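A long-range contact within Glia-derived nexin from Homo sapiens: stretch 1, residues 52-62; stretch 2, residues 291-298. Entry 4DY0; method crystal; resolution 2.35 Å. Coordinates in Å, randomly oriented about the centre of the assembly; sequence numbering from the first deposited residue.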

ATOM      1  N   GLY A  52     -22.664  16.193   4.265  1.00 33.22           N
ATOM      2  CA  GLY A  52     -23.533  15.570   5.266  1.00 29.41           C
ATOM      3  C   GLY A  52     -22.889  14.386   5.968  1.00 28.62           C
ATOM      4  O   GLY A  52     -21.687  14.387   6.217  1.00 29.07           O
ATOM      5  N   ARG A  53     -23.695  13.377   6.290  1.00 31.55           N
ATOM      6  CA  ARG A  53     -23.215  12.167   6.970  1.00 30.19           C
ATOM      7  C   ARG A  53     -22.048  11.499   6.254  1.00 29.83           C
ATOM      8  O   ARG A  53     -21.127  11.003   6.893  1.00 29.26           O
ATOM      9  CB  ARG A  53     -24.353  11.158   7.130  1.00 33.22           C
ATOM     10  CG  ARG A  53     -24.878  11.011   8.552  1.00 37.88           C
ATOM     11  CD  ARG A  53     -24.482   9.678   9.156  1.00 30.21           C
ATOM     12  NE  ARG A  53     -25.018   8.551   8.390  1.00 33.29           N
ATOM     13  CZ  ARG A  53     -25.942   7.696   8.825  1.00 33.81           C
ATOM     14  NH1 ARG A  53     -26.455   7.814  10.042  1.00 36.67           N
ATOM     15  NH2 ARG A  53     -26.347   6.708   8.039  1.00 31.01           N
ATOM     16  N   THR A  54     -22.091  11.473   4.927  1.00 27.49           N
ATOM     17  CA  THR A  54     -21.012  10.861   4.165  1.00 26.38           C
ATOM     18  C   THR A  54     -19.668  11.499   4.508  1.00 29.15           C
ATOM     19  O   THR A  54     -18.678  10.797   4.736  1.00 27.65           O
ATOM     20  CB  THR A  54     -21.260  10.952   2.656  1.00 24.80           C
ATOM     21  OG1 THR A  54     -22.429  10.193   2.323  1.00 23.50           O
ATOM     22  CG2 THR A  54     -20.061  10.402   1.886  1.00 24.97           C
ATOM     23  N   LYS A  55     -19.642  12.829   4.545  1.00 29.76           N
ATOM     24  CA  LYS A  55     -18.435  13.570   4.910  1.00 32.97           C
ATOM     25  C   LYS A  55     -18.080  13.347   6.379  1.00 33.36           C
ATOM     26  O   LYS A  55     -16.912  13.180   6.729  1.00 32.57           O
ATOM     27  CB  LYS A  55     -18.625  15.067   4.629  1.00 34.84           C
ATOM     28  CG  LYS A  55     -17.419  15.939   4.965  1.00 39.93           C
ATOM     29  CD  LYS A  55     -17.756  17.416   4.801  1.00 46.69           C
ATOM     30  CE  LYS A  55     -16.683  18.316   5.399  1.00 58.85           C
ATOM     31  NZ  LYS A  55     -15.400  18.255   4.644  1.00 58.10           N
ATOM     32  N   LYS A  56     -19.103  13.340   7.229  1.00 32.28           N
ATOM     33  CA  LYS A  56     -18.930  13.142   8.666  1.00 34.02           C
ATOM     34  C   LYS A  56     -18.245  11.806   8.999  1.00 33.09           C
ATOM     35  O   LYS A  56     -17.317  11.759   9.810  1.00 33.71           O
ATOM     36  CB  LYS A  56     -20.287  13.257   9.377  1.00 36.90           C
ATOM     37  CG  LYS A  56     -20.237  13.080  10.888  1.00 34.19           C
ATOM     38  N   GLN A  57     -18.698  10.722   8.378  1.00 30.46           N
ATOM     39  CA  GLN A  57     -18.079   9.415   8.607  1.00 30.89           C
ATOM     40  C   GLN A  57     -16.614   9.411   8.179  1.00 31.78           C
ATOM     41  O   GLN A  57     -15.751   8.909   8.896  1.00 30.51           O
ATOM     42  CB  GLN A  57     -18.848   8.313   7.881  1.00 30.23           C
ATOM     43  CG  GLN A  57     -20.263   8.111   8.405  1.00 28.19           C
ATOM     44  CD  GLN A  57     -21.024   7.049   7.631  1.00 28.94           C
ATOM     45  OE1 GLN A  57     -20.676   6.723   6.492  1.00 26.59           O
ATOM     46  NE2 GLN A  57     -22.073   6.508   8.243  1.00 27.78           N
ATOM     47  N   LEU A  58     -16.336   9.979   7.011  1.00 31.72           N
ATOM     48  CA  LEU A  58     -14.963  10.069   6.523  1.00 30.56           C
ATOM     49  C   LEU A  58     -14.072  10.861   7.481  1.00 33.60           C
ATOM     50  O   LEU A  58     -12.984  10.411   7.848  1.00 29.65           O
ATOM     51  CB  LEU A  58     -14.929  10.696   5.130  1.00 27.92           C
ATOM     52  CG  LEU A  58     -15.247   9.746   3.973  1.00 27.19           C
ATOM     53  CD1 LEU A  58     -15.629  10.525   2.713  1.00 22.37           C
ATOM     54  CD2 LEU A  58     -14.060   8.823   3.716  1.00 22.90           C
ATOM     55  N   ALA A  59     -14.543  12.037   7.887  1.00 32.56           N
ATOM     56  CA  ALA A  59     -13.771  12.907   8.764  1.00 34.85           C
ATOM     57  C   ALA A  59     -13.508  12.238  10.106  1.00 33.45           C
ATOM     58  O   ALA A  59     -12.421  12.359  10.667  1.00 37.26           O
ATOM     59  CB  ALA A  59     -14.482  14.244   8.960  1.00 32.35           C
ATOM     60  N   MET A  60     -14.507  11.530  10.618  1.00 36.09           N
ATOM     61  CA  MET A  60     -14.363  10.832  11.889  1.00 39.96           C
ATOM     62  C   MET A  60     -13.305   9.730  11.812  1.00 38.21           C
ATOM     63  O   MET A  60     -12.477   9.589  12.713  1.00 39.61           O
ATOM     64  CB  MET A  60     -15.696  10.231  12.336  1.00 45.88           C
ATOM     65  CG  MET A  60     -15.642   9.591  13.718  1.00 58.66           C
ATOM     66  SD  MET A  60     -16.306   7.911  13.753  1.00 75.19           S
ATOM     67  CE  MET A  60     -14.922   6.969  13.125  1.00 50.43           C
ATOM     68  N   VAL A  61     -13.340   8.942  10.742  1.00 34.74           N
ATOM     69  CA  VAL A  61     -12.395   7.841  10.587  1.00 32.84           C
ATOM     70  C   VAL A  61     -10.978   8.351  10.324  1.00 34.79           C
ATOM     71  O   VAL A  61     -10.015   7.878  10.924  1.00 36.91           O
ATOM     72  CB  VAL A  61     -12.811   6.893   9.452  1.00 32.20           C
ATOM     73  CG1 VAL A  61     -11.709   5.888   9.172  1.00 31.69           C
ATOM     74  CG2 VAL A  61     -14.112   6.189   9.797  1.00 34.71           C
ATOM     75  N   MET A  62     -10.854   9.318   9.424  1.00 34.97           N
ATOM     76  CA  MET A  62      -9.548   9.872   9.089  1.00 33.45           C
ATOM     77  C   MET A  62      -9.022  10.735  10.227  1.00 34.88           C
ATOM     78  O   MET A  62      -7.816  10.919  10.376  1.00 33.58           O
ATOM     79  CB  MET A  62      -9.631  10.685   7.800  1.00 31.65           C
ATOM     80  CG  MET A  62      -9.970   9.846   6.581  1.00 33.07           C
ATOM     81  SD  MET A  62     -10.543  10.853   5.203  1.00 40.64           S
ATOM     82  CE  MET A  62      -9.086  11.847   4.868  1.00 39.42           C
TER
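Stretch 2 (291-298) VLGITDMF

Residues 291-298, a helix end followed by a short loop and a 3-10 segment, lie along one side of the helix of stretch 1 and are held by a polar cluster at Asp296 and an apolar patch around Ile294. The two chains run in opposite senses: the nearest CA pairs are Thr54-Asp296 (5.4 Å), Gln57-Ile294 (5.4 Å) and Val61-Leu292 (6.8 Å). Stretch 2 begins in the last turn of a helix; Gly293 is the first residue to leave helical phi/psi, and its positive phi (108°) belongs to a Schellman motif, then the chain passes through Ile294 and Thr295 into a 3-10 segment, 296-298. Where the chain turns, the Gln57 amide binds both backbone and side chain: OE1 accepts from Thr295 N and Asp296 N, both at 3.0 Å, while Gln57 NE2 donates to Thr295 OG1 at 3.2 Å. Asp296 is also gripped by a salt bridge, with Arg53 NE 2.8 Å from Asp296 OD2 and Arg53 NH2 3.1 Å from Asp296 OD1. Water 2 links Thr54 OG1 (2.7 Å) to Asp296 OD2 (2.6 Å); water 1 donates to Gln57 OE1 (2.8 Å) and accepts from Met297 N (3.2 Å). Farther along the helix the contact turns apolar: Val61 CG2 meets Ile294 CG1 at 3.7 Å, Leu58 CD2 meets Ile294 CD1 at 3.9 Å, and Val61 CG1 lies 4.2 Å from Leu292 CD1. Together the stretches bury 542 Å².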

ATOM      1  N   VAL A 291     -16.255  -1.548   7.835  1.00 26.91           N
ATOM      2  CA  VAL A 291     -15.949  -1.993   9.191  1.00 25.49           C
ATOM      3  C   VAL A 291     -15.396  -0.838  10.023  1.00 25.67           C
ATOM      4  O   VAL A 291     -15.605  -0.785  11.239  1.00 23.77           O
ATOM      5  CB  VAL A 291     -14.941  -3.162   9.193  1.00 26.03           C
ATOM      6  CG1 VAL A 291     -14.435  -3.445  10.609  1.00 21.78           C
ATOM      7  CG2 VAL A 291     -15.565  -4.404   8.571  1.00 23.51           C
ATOM      8  N   LEU A 292     -14.697   0.081   9.361  1.00 23.40           N
ATOM      9  CA  LEU A 292     -14.163   1.271  10.024  1.00 24.87           C
ATOM     10  C   LEU A 292     -15.238   2.324  10.279  1.00 25.33           C
ATOM     11  O   LEU A 292     -15.001   3.305  10.986  1.00 26.29           O
ATOM     12  CB  LEU A 292     -13.023   1.889   9.210  1.00 25.17           C
ATOM     13  CG  LEU A 292     -11.711   1.105   9.140  1.00 29.64           C
ATOM     14  CD1 LEU A 292     -10.645   1.929   8.426  1.00 25.80           C
ATOM     15  CD2 LEU A 292     -11.240   0.692  10.535  1.00 26.04           C
ATOM     16  N   GLY A 293     -16.416   2.125   9.698  1.00 23.90           N
ATOM     17  CA  GLY A 293     -17.536   3.032   9.923  1.00 23.99           C
ATOM     18  C   GLY A 293     -17.902   3.928   8.751  1.00 25.59           C
ATOM     19  O   GLY A 293     -18.743   4.815   8.889  1.00 27.51           O
ATOM     20  N   ILE A 294     -17.269   3.713   7.600  1.00 25.67           N
ATOM     21  CA  ILE A 294     -17.592   4.486   6.402  1.00 27.85           C
ATOM     22  C   ILE A 294     -18.571   3.699   5.541  1.00 27.53           C
ATOM     23  O   ILE A 294     -18.155   2.903   4.702  1.00 32.22           O
ATOM     24  CB  ILE A 294     -16.334   4.798   5.566  1.00 28.36           C
ATOM     25  CG1 ILE A 294     -15.321   5.586   6.396  1.00 28.54           C
ATOM     26  CG2 ILE A 294     -16.709   5.572   4.311  1.00 26.40           C
ATOM     27  CD1 ILE A 294     -13.920   5.569   5.818  1.00 27.55           C
ATOM     28  N   THR A 295     -19.864   3.923   5.750  1.00 27.46           N
ATOM     29  CA  THR A 295     -20.900   3.112   5.100  1.00 31.00           C
ATOM     30  C   THR A 295     -21.727   3.852   4.046  1.00 28.93           C
ATOM     31  O   THR A 295     -22.074   3.280   3.010  1.00 28.78           O
ATOM     32  CB  THR A 295     -21.873   2.518   6.140  1.00 31.83           C
ATOM     33  OG1 THR A 295     -22.347   3.564   6.997  1.00 28.47           O
ATOM     34  CG2 THR A 295     -21.177   1.461   6.978  1.00 30.24           C
ATOM     35  N   ASP A 296     -22.049   5.115   4.312  1.00 25.53           N
ATOM     36  CA  ASP A 296     -22.947   5.874   3.443  1.00 27.61           C
ATOM     37  C   ASP A 296     -22.494   5.940   1.981  1.00 28.72           C
ATOM     38  O   ASP A 296     -23.274   5.662   1.073  1.00 31.40           O
ATOM     39  CB  ASP A 296     -23.161   7.286   3.986  1.00 28.49           C
ATOM     40  CG  ASP A 296     -23.981   7.305   5.263  1.00 29.94           C
ATOM     41  OD1 ASP A 296     -24.286   6.220   5.809  1.00 30.16           O
ATOM     42  OD2 ASP A 296     -24.325   8.413   5.720  1.00 28.36           O
ATOM     43  N   MET A 297     -21.237   6.305   1.756  1.00 29.76           N
ATOM     44  CA  MET A 297     -20.738   6.505   0.397  1.00 33.56           C
ATOM     45  C   MET A 297     -20.935   5.294  -0.513  1.00 35.18           C
ATOM     46  O   MET A 297     -20.897   5.423  -1.734  1.00 37.60           O
ATOM     47  CB  MET A 297     -19.264   6.910   0.413  1.00 32.25           C
ATOM     48  CG  MET A 297     -18.293   5.789   0.745  1.00 32.70           C
ATOM     49  SD  MET A 297     -16.612   6.437   0.883  1.00 35.00           S
ATOM     50  CE  MET A 297     -15.663   4.921   0.867  1.00 43.30           C
ATOM     51  N   PHE A 298     -21.145   4.123   0.079  1.00 32.78           N
ATOM     52  CA  PHE A 298     -21.331   2.903  -0.701  1.00 32.99           C
ATOM     53  C   PHE A 298     -22.803   2.589  -0.910  1.00 33.84           C
ATOM     54  O   PHE A 298     -23.150   1.693  -1.672  1.00 41.97           O
ATOM     55  CB  PHE A 298     -20.644   1.714  -0.026  1.00 27.90           C
ATOM     56  CG  PHE A 298     -19.169   1.894   0.152  1.00 28.34           C
ATOM     57  CD1 PHE A 298     -18.330   1.970  -0.947  1.00 29.11           C
ATOM     58  CD2 PHE A 298     -18.617   1.980   1.419  1.00 28.72           C
ATOM     59  CE1 PHE A 298     -16.965   2.137  -0.788  1.00 27.65           C
ATOM     60  CE2 PHE A 298     -17.253   2.147   1.587  1.00 26.60           C
ATOM     61  CZ  PHE A 298     -16.426   2.226   0.481  1.00 28.33           C
TER
HETATM   62  O   HOH W   1     -19.502   7.655   4.108  1.00 23.89           O
HETATM   63  O   HOH W   2     -24.584  10.332   3.929  1.00 28.78           O